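PDB 3CGX: putative nucleotide-diphospho-sugar transferase from Desulfovibrio desulfuricans subsp. desulfuricans, which probably transfers a sugar from a nucleotide-diphospho-sugar donor by means of a GT-A-type glycosyltransferase fold. Local coordinates for residues F9-P14 with M109-P114; L54-V59 with H77-Q82; P114-E119 with P187-V192. One frame throughout, in Å; residues are numbered along the deposited sequence. Where two conformers were deposited one is given.

Contact 1: F9-P14 with M109-P114; sequences FFVKYP and MGSDIP
Phe9 and Phe10, near the end of strand 5-11, meet Met109 to Ser111 where strand 105-109 runs out into a loop: a buried parallel pairing at the middle of the sheet of a GT-A-type fold. The straight bond from Phe10 N to Met109 O (3.0 Å, 179°) is the last rung before the chains part. Ser111, with OG held between its backbone N and carbonyl carbon (chi1 43°), then donates to Phe10 O at 2.7 Å, in the carbonyl plane and on a lone pair. A water accepts from Ser111 N (2.8 Å from the water oxygen) and donates to Asp112 OD2, tying the loop's own amide and carboxylate together. The Phe9 ring, CG anti to the backbone N (chi1 -177°), swings toward the loop. Its CE1 lies 3.7 Å from Ser111 CB, while Gly110 O sits at the ring edge, 3.5 Å from CE1; that buried carbonyl oxygen has no polar partner in the model. Val11 CG1 rests on one face of the same ring and reaches Ser111 CB at 4.0 Å. In GT-A enzymes this loop often carries a DXD-type motif; here a bound imidazole near Ser111 is consistent with a pocket. Helix 29-47 closes over Phe9 and Met109 with Met43 and gives Ser111 OG a second partner in Tyr36 OH, while strand 53-58 flanks strand 5-11 on its other side.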
loop_
_atom_site.group_PDB
_atom_site.type_symbol
_atom_site.label_atom_id
_atom_site.label_comp_id
_atom_site.label_asym_id
_atom_site.label_seq_id
_atom_site.Cartn_x
_atom_site.Cartn_y
_atom_site.Cartn_z
ATOM N N PHE A 9 -2.023 -5.192 4.287
ATOM C CA PHE A 9 -1.008 -4.144 4.095
ATOM C C PHE A 9 0.277 -4.753 3.527
ATOM O O PHE A 9 0.976 -5.479 4.177
ATOM C CB PHE A 9 -0.817 -3.401 5.417
ATOM C CG PHE A 9 0.155 -2.217 5.371
ATOM C CD1 PHE A 9 0.124 -1.293 4.327
ATOM C CD2 PHE A 9 1.040 -1.981 6.419
ATOM C CE1 PHE A 9 0.955 -0.164 4.342
ATOM C CE2 PHE A 9 1.899 -0.839 6.394
ATOM C CZ PHE A 9 1.849 0.033 5.329
ATOM N N PHE A 10 0.525 -4.468 2.257
ATOM C CA PHE A 10 1.619 -5.061 1.494
ATOM C C PHE A 10 2.875 -4.230 1.621
ATOM O O PHE A 10 2.902 -3.034 1.293
ATOM C CB PHE A 10 1.193 -5.237 0.010
ATOM C CG PHE A 10 0.533 -6.544 -0.303
ATOM C CD1 PHE A 10 -0.410 -7.110 0.545
ATOM C CD2 PHE A 10 0.827 -7.212 -1.510
ATOM C CE1 PHE A 10 -0.963 -8.332 0.253
ATOM C CE2 PHE A 10 0.221 -8.410 -1.829
ATOM C CZ PHE A 10 -0.658 -8.981 -0.959
ATOM N N VAL A 11 3.915 -4.893 2.138
ATOM C CA VAL A 11 5.209 -4.315 2.499
ATOM C C VAL A 11 6.369 -5.221 2.059
ATOM O O VAL A 11 6.186 -6.363 1.700
ATOM C CB VAL A 11 5.291 -4.092 4.068
ATOM C CG1 VAL A 11 4.155 -3.154 4.585
ATOM C CG2 VAL A 11 5.286 -5.455 4.858
ATOM N N LYS A 12 7.548 -4.652 2.021
ATOM C CA LYS A 12 8.817 -5.381 1.891
ATOM C C LYS A 12 9.788 -4.938 3.013
ATOM O O LYS A 12 9.798 -3.768 3.425
ATOM C CB LYS A 12 9.453 -5.140 0.528
ATOM C CG LYS A 12 10.694 -5.945 0.247
ATOM C CD LYS A 12 11.128 -5.901 -1.195
ATOM C CE LYS A 12 12.428 -6.717 -1.405
ATOM N NZ LYS A 12 12.836 -6.576 -2.806
ATOM N N TYR A 13 10.586 -5.885 3.516
ATOM C CA TYR A 13 11.562 -5.543 4.554
ATOM C C TYR A 13 12.497 -4.485 3.937
ATOM O O TYR A 13 13.004 -4.672 2.841
ATOM C CB TYR A 13 12.348 -6.740 5.110
ATOM C CG TYR A 13 13.050 -6.299 6.350
ATOM C CD1 TYR A 13 12.387 -6.306 7.576
ATOM C CD2 TYR A 13 14.357 -5.784 6.295
ATOM C CE1 TYR A 13 13.002 -5.815 8.748
ATOM C CE2 TYR A 13 14.984 -5.290 7.454
ATOM C CZ TYR A 13 14.282 -5.292 8.673
ATOM O OH TYR A 13 14.850 -4.799 9.831
ATOM N N PRO A 14 12.687 -3.337 4.628
ATOM C CA PRO A 14 13.449 -2.179 4.089
ATOM C C PRO A 14 14.974 -2.323 4.147
ATOM O O PRO A 14 15.668 -1.540 4.817
ATOM C CB PRO A 14 12.962 -1.028 4.940
ATOM C CG PRO A 14 12.701 -1.707 6.297
ATOM C CD PRO A 14 12.136 -3.050 5.967
HETATM N N MSE A 109 -3.900 -2.814 0.387
HETATM C CA MSE A 109 -3.219 -1.635 -0.048
HETATM C C MSE A 109 -1.741 -1.746 0.075
HETATM O O MSE A 109 -1.229 -2.539 0.865
HETATM C CB MSE A 109 -3.705 -0.474 0.798
HETATM C CG MSE A 109 -3.283 -0.524 2.243
HETATM SE SE MSE A 109 -4.316 0.885 3.222
HETATM C CE MSE A 109 -3.571 2.454 2.403
ATOM N N GLY A 110 -1.059 -0.915 -0.695
ATOM C CA GLY A 110 0.391 -0.894 -0.699
ATOM C C GLY A 110 0.987 0.083 0.308
ATOM O O GLY A 110 0.281 0.756 1.067
ATOM N N SER A 111 2.305 0.175 0.283
ATOM C CA SER A 111 3.005 0.921 1.309
ATOM C C SER A 111 3.862 2.064 0.762
ATOM O O SER A 111 4.810 2.503 1.428
ATOM C CB SER A 111 3.912 -0.049 2.101
ATOM O OG SER A 111 4.585 -0.940 1.259
ATOM N N ASP A 112 3.494 2.543 -0.418
ATOM C CA ASP A 112 4.238 3.617 -1.125
ATOM C C ASP A 112 3.512 4.959 -1.108
ATOM O O ASP A 112 3.880 5.854 -1.855
ATOM C CB ASP A 112 4.452 3.215 -2.615
ATOM C CG ASP A 112 5.295 1.978 -2.751
ATOM O OD1 ASP A 112 6.440 1.954 -2.228
ATOM O OD2 ASP A 112 4.771 0.988 -3.283
ATOM N N ILE A 113 2.520 5.082 -0.215
ATOM C CA ILE A 113 1.669 6.257 -0.102
ATOM C C ILE A 113 1.585 6.759 1.328
ATOM O O ILE A 113 0.468 6.807 1.933
ATOM C CB ILE A 113 0.221 5.963 -0.707
ATOM C CG1 ILE A 113 -0.396 4.680 -0.146
ATOM C CG2 ILE A 113 0.251 5.942 -2.266
ATOM C CD1 ILE A 113 -1.864 4.566 -0.424
ATOM N N PRO A 114 2.736 7.216 1.863
ATOM C CA PRO A 114 2.843 7.457 3.296
ATOM C C PRO A 114 1.942 8.531 3.834
ATOM O O PRO A 114 1.634 8.537 5.003
ATOM C CB PRO A 114 4.308 7.825 3.467
ATOM C CG PRO A 114 4.717 8.375 2.157
ATOM C CD PRO A 114 4.013 7.542 1.175
HETATM O O HOH W 1 3.506 -1.476 -1.624
#

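Contact 2: L54-V59 with H77-Q82; sequences LHICYV and HMFAAQ
Tyr58 lays the face of its ring over Ala81, whose CA stands 3.8 Å from the ring centroid and 12° off the normal, a CH-pi contact within a beta-alpha-beta unit. Strands 53-58 and 78-81, the parallel arms of that unit, are linked through helix 65-73. Tyr58 CG sits between the backbone N and carbonyl carbon (chi1 62°), on the side of Ala81; CE1 lies 3.8 Å from Ala81 CB. Phe79 CB meets the same ring at its edge, and Phe69 of the connecting helix stacks on it. Farther along this face, Ile56 and Phe79 lie side by side and point the same way, with Ile56 CD1 3.6 Å from Phe79 CE1. The backbone ladder alternates as parallel strands require: Ile56 N to Met78 O, Ala80 N to Ile56 O, Tyr58 N to Ala80 O, and Gln82 N to Tyr58 O at 2.8 Å. At the start of the pairing a water bridges Leu54 O and Met78 N. On the face of His55, Cys57, Met78 and Ala80, where Met78 and Ala80 are exposed, the selenomethionine Met78 brings CE to the edge of the His55 ring. Gln82, extended beyond CG, turns back to Cys57 O, which already takes the backbone N of Val11; Gln82 NE2 approaches this oxygen at 3.1 Å, 48° out of the carbonyl plane.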
loop_
_atom_site.group_PDB
_atom_site.type_symbol
_atom_site.label_atom_id
_atom_site.label_comp_id
_atom_site.label_asym_id
_atom_site.label_seq_id
_atom_site.Cartn_x
_atom_site.Cartn_y
_atom_site.Cartn_z
ATOM N N LEU A 54 -5.747 -5.911 11.094
ATOM C CA LEU A 54 -4.669 -5.626 10.146
ATOM C C LEU A 54 -3.707 -6.795 9.999
ATOM O O LEU A 54 -3.251 -7.376 10.973
ATOM C CB LEU A 54 -3.949 -4.376 10.580
ATOM C CG LEU A 54 -2.685 -3.967 9.826
ATOM C CD1 LEU A 54 -3.096 -3.327 8.526
ATOM C CD2 LEU A 54 -1.847 -3.001 10.693
ATOM N N HIS A 55 -3.489 -7.187 8.750
ATOM C CA HIS A 55 -2.532 -8.246 8.408
ATOM C C HIS A 55 -1.447 -7.658 7.566
ATOM O O HIS A 55 -1.721 -7.135 6.484
ATOM C CB HIS A 55 -3.202 -9.348 7.623
ATOM C CG HIS A 55 -4.205 -10.111 8.422
ATOM N ND1 HIS A 55 -4.732 -11.304 8.009
ATOM C CD2 HIS A 55 -4.762 -9.845 9.621
ATOM C CE1 HIS A 55 -5.565 -11.750 8.930
ATOM N NE2 HIS A 55 -5.594 -10.885 9.919
ATOM N N ILE A 56 -0.224 -7.740 8.078
ATOM C CA ILE A 56 0.922 -7.212 7.394
ATOM C C ILE A 56 1.517 -8.317 6.531
ATOM O O ILE A 56 2.016 -9.349 7.020
ATOM C CB ILE A 56 1.969 -6.642 8.386
ATOM C CG1 ILE A 56 1.369 -5.504 9.237
ATOM C CG2 ILE A 56 3.248 -6.186 7.636
ATOM C CD1 ILE A 56 2.225 -5.124 10.453
ATOM N N CYS A 57 1.429 -8.114 5.220
ATOM C CA CYS A 57 1.798 -9.141 4.221
ATOM C C CYS A 57 3.056 -8.738 3.488
ATOM O O CYS A 57 3.048 -7.770 2.716
ATOM C CB CYS A 57 0.643 -9.330 3.221
ATOM S SG CYS A 57 -0.931 -9.781 3.950
ATOM N N TYR A 58 4.149 -9.474 3.755
ATOM C CA TYR A 58 5.456 -9.131 3.265
ATOM C C TYR A 58 5.986 -9.969 2.099
ATOM O O TYR A 58 5.734 -11.173 1.938
ATOM C CB TYR A 58 6.462 -9.159 4.415
ATOM C CG TYR A 58 6.657 -10.485 5.110
ATOM C CD1 TYR A 58 7.533 -11.425 4.617
ATOM C CD2 TYR A 58 5.983 -10.788 6.314
ATOM C CE1 TYR A 58 7.733 -12.581 5.274
ATOM C CE2 TYR A 58 6.174 -11.962 6.955
ATOM C CZ TYR A 58 7.041 -12.857 6.432
ATOM O OH TYR A 58 7.268 -14.053 7.088
ATOM N N VAL A 59 6.724 -9.270 1.266
ATOM C CA VAL A 59 7.350 -9.865 0.130
ATOM C C VAL A 59 8.228 -11.003 0.658
ATOM O O VAL A 59 9.040 -10.796 1.593
ATOM C CB VAL A 59 8.165 -8.850 -0.683
ATOM C CG1 VAL A 59 9.038 -9.511 -1.748
ATOM C CG2 VAL A 59 7.213 -7.791 -1.331
ATOM N N HIS A 77 1.774 -7.651 16.285
ATOM C CA HIS A 77 1.093 -7.556 14.963
ATOM C C HIS A 77 1.065 -8.904 14.259
ATOM O O HIS A 77 1.835 -9.839 14.574
ATOM C CB HIS A 77 1.796 -6.523 14.063
ATOM C CG HIS A 77 2.009 -5.215 14.744
ATOM N ND1 HIS A 77 0.985 -4.325 14.954
ATOM C CD2 HIS A 77 3.092 -4.699 15.359
ATOM C CE1 HIS A 77 1.446 -3.282 15.626
ATOM N NE2 HIS A 77 2.720 -3.491 15.898
HETATM N N MSE A 78 0.120 -9.016 13.335
HETATM C CA MSE A 78 -0.053 -10.237 12.557
HETATM C C MSE A 78 0.696 -10.058 11.244
HETATM O O MSE A 78 0.441 -9.120 10.470
HETATM C CB MSE A 78 -1.540 -10.526 12.313
HETATM C CG MSE A 78 -2.266 -10.766 13.594
HETATM SE SE MSE A 78 -4.198 -11.129 13.360
HETATM C CE MSE A 78 -4.880 -9.258 13.142
ATOM N N PHE A 79 1.649 -10.955 11.014
ATOM C CA PHE A 79 2.496 -10.919 9.834
ATOM C C PHE A 79 2.286 -12.217 9.057
ATOM O O PHE A 79 2.090 -13.264 9.657
ATOM C CB PHE A 79 3.976 -10.826 10.207
ATOM C CG PHE A 79 4.357 -9.619 11.039
ATOM C CD1 PHE A 79 4.600 -8.388 10.420
ATOM C CD2 PHE A 79 4.575 -9.725 12.402
ATOM C CE1 PHE A 79 4.965 -7.271 11.170
ATOM C CE2 PHE A 79 4.950 -8.585 13.168
ATOM C CZ PHE A 79 5.137 -7.381 12.542
ATOM N N ALA A 80 2.328 -12.123 7.731
ATOM C CA ALA A 80 2.278 -13.298 6.844
ATOM C C ALA A 80 3.073 -13.006 5.605
ATOM O O ALA A 80 3.054 -11.873 5.116
ATOM C CB ALA A 80 0.836 -13.668 6.465
ATOM N N ALA A 81 3.777 -14.026 5.092
ATOM C CA ALA A 81 4.466 -13.894 3.809
ATOM C C ALA A 81 3.410 -13.817 2.728
ATOM O O ALA A 81 2.390 -14.477 2.787
ATOM C CB ALA A 81 5.466 -15.061 3.504
ATOM N N GLN A 82 3.673 -12.987 1.749
ATOM C CA GLN A 82 2.911 -12.978 0.509
ATOM C C GLN A 82 3.300 -14.270 -0.188
ATOM O O GLN A 82 4.458 -14.731 -0.109
ATOM C CB GLN A 82 3.270 -11.801 -0.388
ATOM C CG GLN A 82 2.867 -10.397 0.126
ATOM C CD GLN A 82 3.353 -9.298 -0.809
ATOM O OE1 GLN A 82 3.403 -9.510 -2.030
ATOM N NE2 GLN A 82 3.710 -8.107 -0.252
HETATM O O HOH W 2 -1.811 -6.887 13.218
#

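Contact 3: P114-E119 with P187-V192; sequences PDYPCE and PDWNDV
Tyr116 drives the edge of its ring into the face of Trp189, forming a T-shaped aromatic pair that ties the loop before helix 118-127 to the loop after strand 183-185 in this GT-A-type fold. The centroid of the tyrosine ring lies 4.9 Å from that of the indole six-membered ring, and the planes stand at 76°. Tyr116 CD1 is the leading atom, over the middle of the indole and 3.5 Å from Trp189 CD2. Its CG is anti to the backbone N (chi1 -164°), which starts the side chain toward the indole, and the hydroxyl bonds beyond the pair to Tyr144 OH. Pro117 adds to the tight part: its CD lies over the rim of the Tyr116 ring and also comes within 3.5 Å of Trp189 CH2, tip to tip with the tryptophan. The indole is fixed at its edge too. Trp189 NE1 donates to Asp115 OD1 (2.9 Å, 176°), and the oxygen lies in the ring plane, although the N-H arrives from well above the carboxylate plane. Face and edge are thus both engaged, which should leave the indole little freedom to turn.

The ends of the contact are looser. At one, Pro187 is exposed and merely comes near the tyrosine hydroxyl, with CD 4.2 Å from Tyr116 OH. At the other, Pro114 and Val192 cross at about a right angle in a light touch, Pro114 CD to Val192 CG2 at 4.2 Å, yet both are buried, with Phe39 of helix 29-47 packing on each and helix 195-204 adding Leu201 and Leu198. Between this end and the indole a water links the two segments: it donates to Asp115 OD1, 2.7 Å from the water oxygen, and to Asn190 O at the same length.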
loop_
_atom_site.group_PDB
_atom_site.type_symbol
_atom_site.label_atom_id
_atom_site.label_comp_id
_atom_site.label_asym_id
_atom_site.label_seq_id
_atom_site.Cartn_x
_atom_site.Cartn_y
_atom_site.Cartn_z
ATOM N N PRO A 114 2.736 7.216 1.863
ATOM C CA PRO A 114 2.843 7.457 3.296
ATOM C C PRO A 114 1.942 8.531 3.834
ATOM O O PRO A 114 1.634 8.537 5.003
ATOM C CB PRO A 114 4.308 7.825 3.467
ATOM C CG PRO A 114 4.717 8.375 2.157
ATOM C CD PRO A 114 4.013 7.542 1.175
ATOM N N ASP A 115 1.522 9.450 2.989
ATOM C CA ASP A 115 0.663 10.547 3.442
ATOM C C ASP A 115 -0.833 10.268 3.258
ATOM O O ASP A 115 -1.658 11.182 3.334
ATOM C CB ASP A 115 0.980 11.883 2.741
ATOM C CG ASP A 115 0.783 11.846 1.218
ATOM O OD1 ASP A 115 0.834 10.778 0.552
ATOM O OD2 ASP A 115 0.605 12.949 0.644
ATOM N N TYR A 116 -1.180 9.033 2.927
ATOM C CA TYR A 116 -2.558 8.747 2.644
ATOM C C TYR A 116 -3.375 8.877 3.922
ATOM O O TYR A 116 -3.042 8.258 4.916
ATOM C CB TYR A 116 -2.739 7.337 2.116
ATOM C CG TYR A 116 -4.090 7.114 1.453
ATOM C CD1 TYR A 116 -4.348 7.620 0.178
ATOM C CD2 TYR A 116 -5.076 6.378 2.062
ATOM C CE1 TYR A 116 -5.565 7.406 -0.455
ATOM C CE2 TYR A 116 -6.288 6.150 1.426
ATOM C CZ TYR A 116 -6.524 6.671 0.183
ATOM O OH TYR A 116 -7.734 6.438 -0.468
ATOM N N PRO A 117 -4.468 9.645 3.888
ATOM C CA PRO A 117 -5.214 9.737 5.150
ATOM C C PRO A 117 -5.971 8.458 5.530
ATOM O O PRO A 117 -6.752 7.921 4.756
ATOM C CB PRO A 117 -6.138 10.936 4.926
ATOM C CG PRO A 117 -6.065 11.289 3.488
ATOM C CD PRO A 117 -5.161 10.314 2.786
ATOM N N CYS A 118 -5.715 8.007 6.750
ATOM C CA CYS A 118 -6.302 6.779 7.254
ATOM C C CYS A 118 -7.825 6.799 7.129
ATOM O O CYS A 118 -8.415 5.783 6.798
ATOM C CB CYS A 118 -5.843 6.437 8.694
ATOM S SG CYS A 118 -6.178 7.582 10.107
ATOM N N GLU A 119 -8.424 7.974 7.303
ATOM C CA GLU A 119 -9.870 8.083 7.317
ATOM C C GLU A 119 -10.405 7.667 5.969
ATOM O O GLU A 119 -11.549 7.269 5.875
ATOM C CB GLU A 119 -10.392 9.471 7.721
ATOM C CG GLU A 119 -9.815 10.669 6.979
ATOM C CD GLU A 119 -8.608 11.264 7.630
ATOM O OE1 GLU A 119 -7.704 10.510 8.014
ATOM O OE2 GLU A 119 -8.556 12.509 7.717
ATOM N N PRO A 187 -10.130 8.440 -4.319
ATOM C CA PRO A 187 -9.371 9.492 -4.982
ATOM C C PRO A 187 -8.079 9.018 -5.619
ATOM O O PRO A 187 -7.440 8.091 -5.141
ATOM C CB PRO A 187 -9.050 10.454 -3.817
ATOM C CG PRO A 187 -10.105 10.210 -2.823
ATOM C CD PRO A 187 -10.313 8.749 -2.885
ATOM N N ASP A 188 -7.663 9.681 -6.681
ATOM C CA ASP A 188 -6.341 9.387 -7.240
ATOM C C ASP A 188 -5.244 9.781 -6.209
ATOM O O ASP A 188 -5.376 10.766 -5.450
ATOM C CB ASP A 188 -6.048 10.173 -8.494
ATOM C CG ASP A 188 -7.073 9.970 -9.604
ATOM O OD1 ASP A 188 -7.974 9.119 -9.528
ATOM O OD2 ASP A 188 -6.980 10.735 -10.567
ATOM N N TRP A 189 -4.176 8.995 -6.178
ATOM C CA TRP A 189 -3.062 9.260 -5.270
ATOM C C TRP A 189 -1.743 8.867 -5.910
ATOM O O TRP A 189 -1.710 8.009 -6.801
ATOM C CB TRP A 189 -3.226 8.497 -3.946
ATOM C CG TRP A 189 -2.746 9.296 -2.741
ATOM C CD1 TRP A 189 -1.501 9.262 -2.161
ATOM C CD2 TRP A 189 -3.505 10.253 -1.980
ATOM N NE1 TRP A 189 -1.450 10.137 -1.114
ATOM C CE2 TRP A 189 -2.681 10.727 -0.956
ATOM C CE3 TRP A 189 -4.817 10.735 -2.059
ATOM C CZ2 TRP A 189 -3.105 11.703 -0.043
ATOM C CZ3 TRP A 189 -5.239 11.654 -1.125
ATOM C CH2 TRP A 189 -4.391 12.147 -0.150
ATOM N N ASN A 190 -0.680 9.564 -5.526
ATOM C CA ASN A 190 0.702 9.263 -6.033
ATOM C C ASN A 190 1.517 8.370 -5.127
ATOM O O ASN A 190 1.709 8.652 -3.951
ATOM C CB ASN A 190 1.525 10.537 -6.296
ATOM C CG ASN A 190 2.753 10.307 -7.266
ATOM O OD1 ASN A 190 2.674 9.581 -8.290
ATOM N ND2 ASN A 190 3.862 10.976 -6.961
ATOM N N ASP A 191 1.997 7.284 -5.716
ATOM C CA ASP A 191 2.984 6.400 -5.105
ATOM C C ASP A 191 4.295 7.172 -5.135
ATOM O O ASP A 191 4.594 7.856 -6.123
ATOM C CB ASP A 191 3.182 5.075 -5.881
ATOM C CG ASP A 191 1.940 4.114 -5.823
ATOM O OD1 ASP A 191 1.585 3.597 -4.746
ATOM O OD2 ASP A 191 1.351 3.833 -6.884
ATOM N N VAL A 192 5.093 7.041 -4.085
ATOM C CA VAL A 192 6.368 7.724 -4.030
ATOM C C VAL A 192 7.473 6.732 -4.431
ATOM O O VAL A 192 7.843 5.845 -3.663
ATOM C CB VAL A 192 6.620 8.400 -2.644
ATOM C CG1 VAL A 192 8.003 9.098 -2.641
ATOM C CG2 VAL A 192 5.483 9.395 -2.291
HETATM O O HOH W 3 2.281 9.999 -1.623
#

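Contacts 1 and 2 belong to one sheet, their centres 11 Å apart. Strands 5-11 and 53-58 join them directly, with Phe9 N to His55 O and Phe9 O to Cys57 N both 2.9 Å. Contact 3 continues from contact 1 through the shared Pro114 and through Asp112 O and Val192 N, 2.8 Å apart and probably hydrogen-bonded; those centres are 12 Å apart. Contacts 2 and 3 lie on opposite sides of the chain's centre, about 20 Å between centres, without touching. A bound imidazole, probably from crystallisation, lies about 4 Å from the Ser111 side chain and about 6 Å from that of Val59, consistent with a pocket bordered by contacts 1 and 2.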